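Local coordinates for assembly chaperone of ribosomal protein L4 (Acl4) (Chaetomium thermophilum, PDB 5TQB) that probably binds newly made ribosomal protein L4 and chaperones it toward assembly into the ribosome, using an all-helical scaffold that includes a tetratricopeptide repeat, at residues L303-L307 with A324-I328. Residues are numbered along the deposited sequence; the frame is centred on the assembly and turned at random.
With EDO (1,2-ethanediol), chain G.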
loop_
_atom_site.group_PDB
_atom_site.type_symbol
_atom_site.label_atom_id
_atom_site.label_comp_id
_atom_site.label_asym_id
_atom_site.label_seq_id
_atom_site.Cartn_x
_atom_site.Cartn_y
_atom_site.Cartn_z
ATOM N N LEU B 303 -9.483 -7.367 -17.167
ATOM C CA LEU B 303 -8.896 -6.637 -18.284
ATOM C C LEU B 303 -9.857 -5.593 -18.839
ATOM O O LEU B 303 -9.437 -4.513 -19.248
ATOM C CB LEU B 303 -8.466 -7.605 -19.387
ATOM C CG LEU B 303 -7.305 -8.542 -19.044
ATOM C CD1 LEU B 303 -7.129 -9.575 -20.146
ATOM C CD2 LEU B 303 -6.012 -7.770 -18.826
ATOM N N ARG B 304 -11.143 -5.924 -18.871
ATOM C CA ARG B 304 -12.160 -4.952 -19.250
ATOM C C ARG B 304 -12.076 -3.776 -18.289
ATOM O O ARG B 304 -12.057 -2.617 -18.704
ATOM C CB ARG B 304 -13.555 -5.580 -19.203
ATOM C CG ARG B 304 -13.832 -6.562 -20.339
ATOM C CD ARG B 304 -14.614 -5.917 -21.472
ATOM N NE ARG B 304 -14.736 -6.801 -22.629
ATOM C CZ ARG B 304 -15.624 -7.787 -22.738
ATOM N NH1 ARG B 304 -16.482 -8.039 -21.757
ATOM N NH2 ARG B 304 -15.648 -8.533 -23.834
ATOM N N GLN B 305 -11.992 -4.089 -17.002
ATOM C CA GLN B 305 -11.947 -3.067 -15.967
ATOM C C GLN B 305 -10.651 -2.270 -16.056
ATOM O O GLN B 305 -10.622 -1.084 -15.730
ATOM C CB GLN B 305 -12.078 -3.707 -14.588
ATOM C CG GLN B 305 -12.192 -2.705 -13.446
ATOM C CD GLN B 305 -13.433 -1.840 -13.551
ATOM O OE1 GLN B 305 -14.439 -2.238 -14.139
ATOM N NE2 GLN B 305 -13.368 -0.647 -12.976
ATOM N N CYS B 306 -9.581 -2.923 -16.503
ATOM C CA CYS B 306 -8.313 -2.238 -16.696
ATOM C C CYS B 306 -8.471 -1.140 -17.742
ATOM O O CYS B 306 -8.109 0.010 -17.497
ATOM C CB CYS B 306 -7.222 -3.221 -17.119
ATOM S SG CYS B 306 -5.705 -2.440 -17.712
ATOM N N LEU B 307 -9.029 -1.489 -18.896
ATOM C CA LEU B 307 -9.217 -0.520 -19.975
ATOM C C LEU B 307 -10.197 0.574 -19.573
ATOM O O LEU B 307 -10.081 1.715 -20.012
ATOM C CB LEU B 307 -9.726 -1.196 -21.256
ATOM C CG LEU B 307 -8.740 -1.857 -22.232
ATOM C CD1 LEU B 307 -7.468 -1.031 -22.433
ATOM C CD2 LEU B 307 -8.391 -3.255 -21.775
ATOM N N ALA B 324 -3.754 -5.470 -23.314
ATOM C CA ALA B 324 -4.979 -5.838 -22.624
ATOM C C ALA B 324 -6.063 -6.127 -23.653
ATOM O O ALA B 324 -6.833 -7.080 -23.511
ATOM C CB ALA B 324 -5.406 -4.728 -21.674
ATOM N N LYS B 325 -6.108 -5.320 -24.707
ATOM C CA LYS B 325 -7.060 -5.549 -25.787
ATOM C C LYS B 325 -6.804 -6.897 -26.462
ATOM O O LYS B 325 -7.740 -7.670 -26.664
ATOM C CB LYS B 325 -7.006 -4.415 -26.810
ATOM C CG LYS B 325 -7.510 -3.082 -26.274
ATOM C CD LYS B 325 -7.365 -1.975 -27.304
ATOM C CE LYS B 325 -7.569 -0.604 -26.681
ATOM N NZ LYS B 325 -7.435 0.488 -27.686
ATOM N N GLU B 326 -5.542 -7.179 -26.797
ATOM C CA GLU B 326 -5.177 -8.444 -27.446
ATOM C C GLU B 326 -5.641 -9.631 -26.615
ATOM O O GLU B 326 -6.160 -10.609 -27.152
ATOM C CB GLU B 326 -3.662 -8.568 -27.619
ATOM C CG GLU B 326 -3.018 -7.613 -28.605
ATOM C CD GLU B 326 -1.517 -7.841 -28.713
ATOM O OE1 GLU B 326 -1.112 -8.999 -28.955
ATOM O OE2 GLU B 326 -0.740 -6.876 -28.540
ATOM N N LEU B 327 -5.438 -9.535 -25.303
ATOM C CA LEU B 327 -5.782 -10.618 -24.386
ATOM C C LEU B 327 -7.288 -10.855 -24.325
ATOM O O LEU B 327 -7.740 -11.998 -24.290
ATOM C CB LEU B 327 -5.228 -10.326 -22.990
ATOM C CG LEU B 327 -3.699 -10.388 -22.859
ATOM C CD1 LEU B 327 -3.226 -9.751 -21.555
ATOM C CD2 LEU B 327 -3.202 -11.833 -22.964
ATOM N N ILE B 328 -8.068 -9.779 -24.323
ATOM C CA ILE B 328 -9.519 -9.906 -24.309
ATOM C C ILE B 328 -9.997 -10.546 -25.609
ATOM O O ILE B 328 -10.783 -11.490 -25.587
ATOM C CB ILE B 328 -10.206 -8.546 -24.105
ATOM C CG1 ILE B 328 -9.913 -8.025 -22.695
ATOM C CG2 ILE B 328 -11.712 -8.670 -24.300
ATOM C CD1 ILE B 328 -10.359 -6.601 -22.443
HETATM C C1 EDO G . -14.231 -1.294 -9.466
HETATM O O1 EDO G . -13.535 -1.846 -8.369
HETATM C C2 EDO G . -13.837 0.157 -9.651
HETATM O O2 EDO G . -12.538 0.237 -10.199
#
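I328 sets its CG1 anti to the carbonyl carbon (chi1 -67°) and extends fully at chi2, which carries CD1 in against the backbone of helix 291-313, where it lies 3.7 Å from R304 N. L303 also turns its CG anti to the carbonyl carbon (chi1 -67°), and this brings its far end to L327 at about a right angle, CD1 resting 3.5 Å from L327 CB. Nearer its root, L303 CB lies 3.6 Å from I328 CG1, and the two side chains run alongside each other, pointing opposite ways. One turn on, L307 CD2 presses on the methyl of A324, 3.3 Å from CB, and meets I328 CD1 tip to tip at 3.9 Å. A324 adds just one methyl, and here the two backbones draw near, L303 CA and A324 CA being 5.9 Å apart. At the exposed margin R304 bends at chi2 and passes its NE 3.9 Å from I328 CG2. The contact is wholly van der Waals in character. Cutting I328 back to an alanine is likely to leave L303 CB and L307 CD2 without the CG1 and CD1 they pack on, and R304 without the methyl beside its NE. The contact joins consecutive antiparallel helices, 291-313 and 318-333, as a helical hairpin near the C-terminus, the short segment axes 9.7 Å apart at 149°. Helix 262-281 packs beside both: C306 touches V262 and W265, while L327 touches Y270, so three successive helices share this part of the all-helical stack.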